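Uncharacterized protein orp (Desulfovibrio gigas, PDB 2WFB) is of unknown detailed function but probably binds or helps assemble a mixed molybdenum-copper sulphide cluster. Local coordinates at residues L63-V76 with L84-E96. Sequence-based numbering, arbitrary orientation.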
ATOM      1  N   LEU A  63       6.464   0.583   5.397  1.00 21.04           N
ATOM      2  CA  LEU A  63       5.087   0.453   5.878  1.00 21.17           C
ATOM      3  C   LEU A  63       4.950  -0.062   7.313  1.00 21.45           C
ATOM      4  O   LEU A  63       4.089   0.392   8.038  1.00 21.28           O
ATOM      5  CB  LEU A  63       4.259  -0.437   4.938  1.00 20.90           C
ATOM      6  CG  LEU A  63       3.927   0.147   3.567  1.00 20.37           C
ATOM      7  CD1 LEU A  63       3.028  -0.819   2.798  1.00 18.47           C
ATOM      8  CD2 LEU A  63       3.255   1.502   3.703  1.00 20.93           C
ATOM      9  N   ALA A  64       5.778  -1.018   7.715  1.00 21.73           N
ATOM     10  CA  ALA A  64       5.718  -1.528   9.072  1.00 22.12           C
ATOM     11  C   ALA A  64       6.066  -0.393  10.031  1.00 23.12           C
ATOM     12  O   ALA A  64       5.423  -0.248  11.061  1.00 22.67           O
ATOM     13  CB  ALA A  64       6.640  -2.729   9.263  1.00 21.94           C
ATOM     14  N   LYS A  65       7.045   0.434   9.653  1.00 23.99           N
ATOM     15  CA  LYS A  65       7.434   1.635  10.416  1.00 25.17           C
ATOM     16  C   LYS A  65       6.358   2.704  10.535  1.00 25.35           C
ATOM     17  O   LYS A  65       6.301   3.417  11.541  1.00 25.45           O
ATOM     18  CB  LYS A  65       8.731   2.251   9.863  1.00 25.35           C
ATOM     19  CG  LYS A  65       9.941   1.367  10.167  1.00 29.00           C
ATOM     20  CD  LYS A  65      11.242   1.934   9.613  1.00 34.56           C
ATOM     21  CE  LYS A  65      12.289   0.823   9.432  1.00 36.94           C
ATOM     22  NZ  LYS A  65      13.170   1.069   8.229  1.00 41.12           N
ATOM     23  N   SER A  66       5.495   2.820   9.531  1.00 25.05           N
ATOM     24  CA  SER A  66       4.378   3.756   9.631  1.00 24.97           C
ATOM     25  C   SER A  66       3.176   3.183  10.420  1.00 24.06           C
ATOM     26  O   SER A  66       2.215   3.888  10.678  1.00 24.35           O
ATOM     27  CB  SER A  66       3.957   4.226   8.234  1.00 25.48           C
ATOM     28  OG  SER A  66       3.231   3.215   7.563  1.00 27.85           O
ATOM     29  N   GLY A  67       3.242   1.914  10.808  1.00 23.29           N
ATOM     30  CA  GLY A  67       2.147   1.256  11.522  1.00 22.06           C
ATOM     31  C   GLY A  67       0.909   0.907  10.698  1.00 21.75           C
ATOM     32  O   GLY A  67      -0.181   0.744  11.249  1.00 21.72           O
ATOM     33  N   ALA A  68       1.073   0.780   9.383  1.00 20.42           N
ATOM     34  CA  ALA A  68      -0.036   0.478   8.467  1.00 19.07           C
ATOM     35  C   ALA A  68      -0.559  -0.925   8.697  1.00 17.74           C
ATOM     36  O   ALA A  68       0.213  -1.825   8.958  1.00 18.88           O
ATOM     37  CB  ALA A  68       0.428   0.631   7.001  1.00 19.63           C
ATOM     38  N   GLY A  69      -1.866  -1.134   8.597  1.00 16.65           N
ATOM     39  CA  GLY A  69      -2.396  -2.491   8.742  1.00 15.82           C
ATOM     40  C   GLY A  69      -2.972  -3.088   7.469  1.00 14.75           C
ATOM     41  O   GLY A  69      -3.216  -4.306   7.382  1.00 13.70           O
ATOM     42  N   VAL A  70      -3.191  -2.222   6.481  1.00 14.50           N
ATOM     43  CA  VAL A  70      -3.761  -2.606   5.185  1.00 12.64           C
ATOM     44  C   VAL A  70      -2.913  -1.917   4.126  1.00 13.64           C
ATOM     45  O   VAL A  70      -2.505  -0.770   4.312  1.00 12.89           O
ATOM     46  CB  VAL A  70      -5.203  -2.085   5.029  1.00 13.93           C
ATOM     47  CG1 VAL A  70      -5.801  -2.449   3.621  1.00 10.13           C
ATOM     48  CG2 VAL A  70      -6.104  -2.634   6.131  1.00 12.27           C
ATOM     49  N   LEU A  71      -2.648  -2.620   3.033  1.00 13.01           N
ATOM     50  CA  LEU A  71      -2.002  -2.012   1.878  1.00 14.07           C
ATOM     51  C   LEU A  71      -2.879  -2.241   0.646  1.00 13.51           C
ATOM     52  O   LEU A  71      -3.229  -3.383   0.322  1.00 14.44           O
ATOM     53  CB  LEU A  71      -0.622  -2.623   1.647  1.00 14.13           C
ATOM     54  CG  LEU A  71      -0.060  -2.209   0.278  1.00 16.60           C
ATOM     55  CD1 LEU A  71       0.591  -0.832   0.366  1.00 14.52           C
ATOM     56  CD2 LEU A  71       0.821  -3.265  -0.309  1.00 18.66           C
ATOM     57  N   LEU A  72      -3.208  -1.161  -0.032  1.00 12.49           N
ATOM     58  CA  LEU A  72      -3.978  -1.227  -1.259  1.00 13.34           C
ATOM     59  C   LEU A  72      -3.083  -0.865  -2.454  1.00 13.70           C
ATOM     60  O   LEU A  72      -2.401   0.155  -2.427  1.00 14.33           O
ATOM     61  CB  LEU A  72      -5.135  -0.263  -1.173  1.00 12.97           C
ATOM     62  CG  LEU A  72      -6.492  -0.658  -0.510  1.00 16.41           C
ATOM     63  CD1 LEU A  72      -6.614  -2.009   0.199  1.00 14.68           C
ATOM     64  CD2 LEU A  72      -7.106   0.513   0.252  1.00 16.06           C
ATOM     65  N   THR A  73      -3.104  -1.690  -3.502  1.00 14.11           N
ATOM     66  CA  THR A  73      -2.167  -1.560  -4.620  1.00 14.81           C
ATOM     67  C   THR A  73      -2.685  -2.243  -5.900  1.00 15.11           C
ATOM     68  O   THR A  73      -3.839  -2.703  -5.953  1.00 13.24           O
ATOM     69  CB  THR A  73      -0.707  -2.092  -4.240  1.00 16.01           C
ATOM     70  OG1 THR A  73       0.221  -1.725  -5.284  1.00 18.30           O
ATOM     71  CG2 THR A  73      -0.650  -3.635  -4.013  1.00 15.06           C
ATOM     72  N   GLY A  74      -1.831  -2.270  -6.932  1.00 15.35           N
ATOM     73  CA  GLY A  74      -2.103  -3.040  -8.132  1.00 15.37           C
ATOM     74  C   GLY A  74      -1.501  -4.430  -8.025  1.00 15.88           C
ATOM     75  O   GLY A  74      -2.220  -5.406  -7.810  1.00 15.86           O
ATOM     76  N   TYR A  75      -0.175  -4.504  -8.157  1.00 15.55           N
ATOM     77  CA  TYR A  75       0.562  -5.771  -8.226  1.00 16.42           C
ATOM     78  C   TYR A  75       1.612  -5.839  -7.125  1.00 16.27           C
ATOM     79  O   TYR A  75       2.256  -4.827  -6.800  1.00 16.40           O
ATOM     80  CB  TYR A  75       1.276  -5.902  -9.599  1.00 16.28           C
ATOM     81  CG  TYR A  75       0.323  -5.861 -10.761  1.00 18.38           C
ATOM     82  CD1 TYR A  75      -0.315  -7.025 -11.189  1.00 21.82           C
ATOM     83  CD2 TYR A  75       0.015  -4.668 -11.394  1.00 21.08           C
ATOM     84  CE1 TYR A  75      -1.212  -7.012 -12.232  1.00 23.88           C
ATOM     85  CE2 TYR A  75      -0.897  -4.633 -12.456  1.00 23.85           C
ATOM     86  CZ  TYR A  75      -1.497  -5.821 -12.867  1.00 26.41           C
ATOM     87  OH  TYR A  75      -2.404  -5.840 -13.910  1.00 29.38           O
ATOM     88  N   VAL A  76       1.808  -7.039  -6.598  1.00 16.41           N
ATOM     89  CA  VAL A  76       2.849  -7.319  -5.610  1.00 17.29           C
ATOM     90  C   VAL A  76       3.421  -8.722  -5.855  1.00 17.68           C
ATOM     91  O   VAL A  76       2.668  -9.679  -6.041  1.00 18.93           O
ATOM     92  CB  VAL A  76       2.336  -7.091  -4.121  1.00 17.46           C
ATOM     93  CG1 VAL A  76       1.002  -7.660  -3.901  1.00 17.32           C
ATOM     94  CG2 VAL A  76       3.316  -7.626  -3.054  1.00 18.09           C
ATOM     95  N   LEU A  84       5.011  -8.387   3.669  1.00 16.22           N
ATOM     96  CA  LEU A  84       3.749  -7.770   4.145  1.00 16.09           C
ATOM     97  C   LEU A  84       2.946  -8.641   5.122  1.00 16.81           C
ATOM     98  O   LEU A  84       2.469  -8.148   6.156  1.00 17.19           O
ATOM     99  CB  LEU A  84       2.856  -7.330   2.969  1.00 15.72           C
ATOM    100  CG  LEU A  84       3.446  -6.245   2.085  1.00 13.95           C
ATOM    101  CD1 LEU A  84       2.725  -6.215   0.729  1.00 14.12           C
ATOM    102  CD2 LEU A  84       3.394  -4.902   2.779  1.00 13.86           C
ATOM    103  N   GLN A  85       2.794  -9.922   4.800  1.00 17.58           N
ATOM    104  CA  GLN A  85       2.172 -10.879   5.701  1.00 19.05           C
ATOM    105  C   GLN A  85       2.954 -10.926   7.018  1.00 19.08           C
ATOM    106  O   GLN A  85       2.352 -10.808   8.097  1.00 19.53           O
ATOM    107  CB  GLN A  85       2.196 -12.258   5.089  1.00 19.37           C
ATOM    108  CG  GLN A  85       1.147 -12.500   4.059  1.00 25.26           C
ATOM    109  CD  GLN A  85       0.986 -13.991   3.795  1.00 30.30           C
ATOM    110  OE1 GLN A  85      -0.123 -14.502   3.815  1.00 34.89           O
ATOM    111  NE2 GLN A  85       2.103 -14.694   3.571  1.00 32.14           N
ATOM    112  N   ALA A  86       4.289 -11.067   6.916  1.00 18.46           N
ATOM    113  CA  ALA A  86       5.175 -11.060   8.088  1.00 18.20           C
ATOM    114  C   ALA A  86       4.920  -9.825   8.962  1.00 18.26           C
ATOM    115  O   ALA A  86       4.826  -9.932  10.185  1.00 19.53           O
ATOM    116  CB  ALA A  86       6.660 -11.154   7.678  1.00 18.00           C
ATOM    117  N   ALA A  87       4.767  -8.656   8.349  1.00 17.56           N
ATOM    118  CA  ALA A  87       4.477  -7.431   9.110  1.00 17.41           C
ATOM    119  C   ALA A  87       3.032  -7.337   9.653  1.00 17.30           C
ATOM    120  O   ALA A  87       2.690  -6.415  10.403  1.00 17.97           O
ATOM    121  CB  ALA A  87       4.868  -6.189   8.303  1.00 16.53           C
ATOM    122  N   GLY A  88       2.194  -8.303   9.315  1.00 17.25           N
ATOM    123  CA  GLY A  88       0.801  -8.262   9.724  1.00 18.13           C
ATOM    124  C   GLY A  88      -0.088  -7.359   8.877  1.00 18.82           C
ATOM    125  O   GLY A  88      -1.137  -6.927   9.331  1.00 20.08           O
ATOM    126  N   ILE A  89       0.311  -7.073   7.647  1.00 17.85           N
ATOM    127  CA  ILE A  89      -0.438  -6.135   6.775  1.00 17.45           C
ATOM    128  C   ILE A  89      -1.339  -6.914   5.802  1.00 17.92           C
ATOM    129  O   ILE A  89      -0.874  -7.816   5.116  1.00 18.32           O
ATOM    130  CB  ILE A  89       0.554  -5.214   6.033  1.00 17.50           C
ATOM    131  CG1 ILE A  89       1.366  -4.418   7.061  1.00 16.94           C
ATOM    132  CG2 ILE A  89      -0.154  -4.298   4.998  1.00 15.24           C
ATOM    133  CD1 ILE A  89       2.454  -3.493   6.483  1.00 16.00           C
ATOM    134  N   LYS A  90      -2.629  -6.585   5.771  1.00 17.79           N
ATOM    135  CA  LYS A  90      -3.576  -7.156   4.803  1.00 18.98           C
ATOM    136  C   LYS A  90      -3.450  -6.451   3.454  1.00 17.77           C
ATOM    137  O   LYS A  90      -3.290  -5.241   3.401  1.00 17.62           O
ATOM    138  CB  LYS A  90      -5.026  -7.031   5.295  1.00 19.23           C
ATOM    139  CG  LYS A  90      -5.460  -8.090   6.273  1.00 25.51           C
ATOM    140  CD  LYS A  90      -5.108  -7.695   7.714  1.00 32.78           C
ATOM    141  CE  LYS A  90      -5.367  -8.845   8.722  1.00 36.73           C
ATOM    142  NZ  LYS A  90      -4.132  -9.091   9.579  1.00 39.02           N
ATOM    143  N   VAL A  91      -3.520  -7.222   2.377  1.00 16.81           N
ATOM    144  CA  VAL A  91      -3.237  -6.712   1.045  1.00 16.46           C
ATOM    145  C   VAL A  91      -4.475  -6.760   0.173  1.00 16.24           C
ATOM    146  O   VAL A  91      -5.152  -7.786   0.117  1.00 16.64           O
ATOM    147  CB  VAL A  91      -2.093  -7.499   0.371  1.00 16.55           C
ATOM    148  CG1 VAL A  91      -1.852  -6.994  -1.054  1.00 15.94           C
ATOM    149  CG2 VAL A  91      -0.803  -7.375   1.221  1.00 16.50           C
ATOM    150  N   GLY A  92      -4.787  -5.631  -0.457  1.00 16.22           N
ATOM    151  CA  GLY A  92      -5.842  -5.539  -1.475  1.00 16.32           C
ATOM    152  C   GLY A  92      -5.129  -5.336  -2.795  1.00 16.50           C
ATOM    153  O   GLY A  92      -4.203  -4.544  -2.882  1.00 17.50           O
ATOM    154  N   GLN A  93      -5.526  -6.071  -3.814  1.00 16.93           N
ATOM    155  CA  GLN A  93      -4.849  -6.020  -5.120  1.00 17.32           C
ATOM    156  C   GLN A  93      -5.780  -5.496  -6.202  1.00 17.42           C
ATOM    157  O   GLN A  93      -6.967  -5.298  -5.932  1.00 16.94           O
ATOM    158  CB  GLN A  93      -4.310  -7.405  -5.502  1.00 17.54           C
ATOM    159  CG  GLN A  93      -3.015  -7.725  -4.790  1.00 18.97           C
ATOM    160  CD  GLN A  93      -2.668  -9.196  -4.801  1.00 20.86           C
ATOM    161  OE1 GLN A  93      -3.417 -10.021  -5.308  1.00 25.23           O
ATOM    162  NE2 GLN A  93      -1.538  -9.529  -4.222  1.00 22.05           N
ATOM    163  N   ASP A  94      -5.227  -5.244  -7.396  1.00 17.34           N
ATOM    164  CA  ASP A  94      -6.000  -4.957  -8.628  1.00 17.99           C
ATOM    165  C   ASP A  94      -6.744  -3.639  -8.568  1.00 17.72           C
ATOM    166  O   ASP A  94      -7.827  -3.500  -9.155  1.00 18.12           O
ATOM    167  CB  ASP A  94      -6.982  -6.100  -8.967  1.00 19.14           C
ATOM    168  CG  ASP A  94      -6.298  -7.479  -9.045  1.00 22.81           C
ATOM    169  OD1 ASP A  94      -5.291  -7.628  -9.778  1.00 26.64           O
ATOM    170  OD2 ASP A  94      -6.778  -8.426  -8.362  1.00 25.82           O
ATOM    171  N   LEU A  95      -6.174  -2.670  -7.846  1.00 16.93           N
ATOM    172  CA  LEU A  95      -6.819  -1.369  -7.658  1.00 17.29           C
ATOM    173  C   LEU A  95      -6.325  -0.245  -8.588  1.00 17.42           C
ATOM    174  O   LEU A  95      -6.681   0.921  -8.404  1.00 16.89           O
ATOM    175  CB  LEU A  95      -6.762  -0.941  -6.184  1.00 16.78           C
ATOM    176  CG  LEU A  95      -7.546  -1.900  -5.283  1.00 18.68           C
ATOM    177  CD1 LEU A  95      -7.065  -1.836  -3.860  1.00 17.45           C
ATOM    178  CD2 LEU A  95      -9.050  -1.646  -5.356  1.00 18.27           C
ATOM    179  N   GLU A  96      -5.526  -0.598  -9.596  1.00 17.62           N
ATOM    180  CA  GLU A  96      -5.058   0.385 -10.564  1.00 17.70           C
ATOM    181  C   GLU A  96      -6.247   0.936 -11.360  1.00 17.28           C
ATOM    182  O   GLU A  96      -7.240   0.230 -11.623  1.00 16.26           O
ATOM    183  CB  GLU A  96      -3.947  -0.194 -11.457  1.00 17.71           C
ATOM    184  CG  GLU A  96      -4.384  -1.298 -12.433  1.00 22.22           C
ATOM    185  CD  GLU A  96      -4.408  -2.737 -11.867  1.00 27.58           C
ATOM    186  OE1 GLU A  96      -4.217  -2.989 -10.658  1.00 27.77           O
ATOM    187  OE2 GLU A  96      -4.610  -3.658 -12.674  1.00 32.17           O
TER
HETATM  188  O   HOH W   1      -3.233  -3.377 -15.371  1.00 35.51           O
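Ile89 lies along the backbone of residues 68-71: its CG2 sits 3.6 Å from Leu71 N, while its other branch passes Ala68 O and carries CD1 to within 3.9 Å of Leu63 CB. A chi1 of -60° aims the two branches, CG2 anti to the backbone N and CG1 anti to the carbonyl carbon. On the same side, Leu84 crosses Leu71 at about a right angle, with Leu84 CD1 3.7 Å from Leu71 CD2, and meets Val76 CG2 tip to tip through that same methyl. These contacts pack the ends of helices 55-66 and 78-86 against the sheet.

Strands 68-72 and 90-92 run parallel, their segment axes 19° apart, and form the two parallel strands of a beta-alpha-beta unit, connected through helix 78-86. Alternating donors and acceptors confirm the register: Lys90 N bonds Gly69 O, Leu71 N bonds Lys90 O at 2.7 Å, Gly92 N bonds Leu71 O almost straight (174°), and Thr73 N bonds Gly92 O. On the sheet face bearing Leu72, Leu95 CD1 packs 3.6 Å from Leu72 CG, and Phe107 of helix 100-108 also touches Leu72.

Past the strands the pairing continues between loops. Leu95 N bonds Thr73 O, and Asp94 N reaches a lone pair of Gly74 O in the carbonyl plane at 3.0 Å; Asn119 ND2 is a second donor to Gly74 O. At the margin, one water links Tyr75 OH to Glu96 OE2, lying 3.0 Å from Glu96 OE2 and at the edge of the tyrosine ring, in its plane. A continuous run of six backbone bonds, from Gly69 to Leu95, thus satisfies polar atoms along the strands and into the loops, while aliphatic side chains pack on the faces beside it.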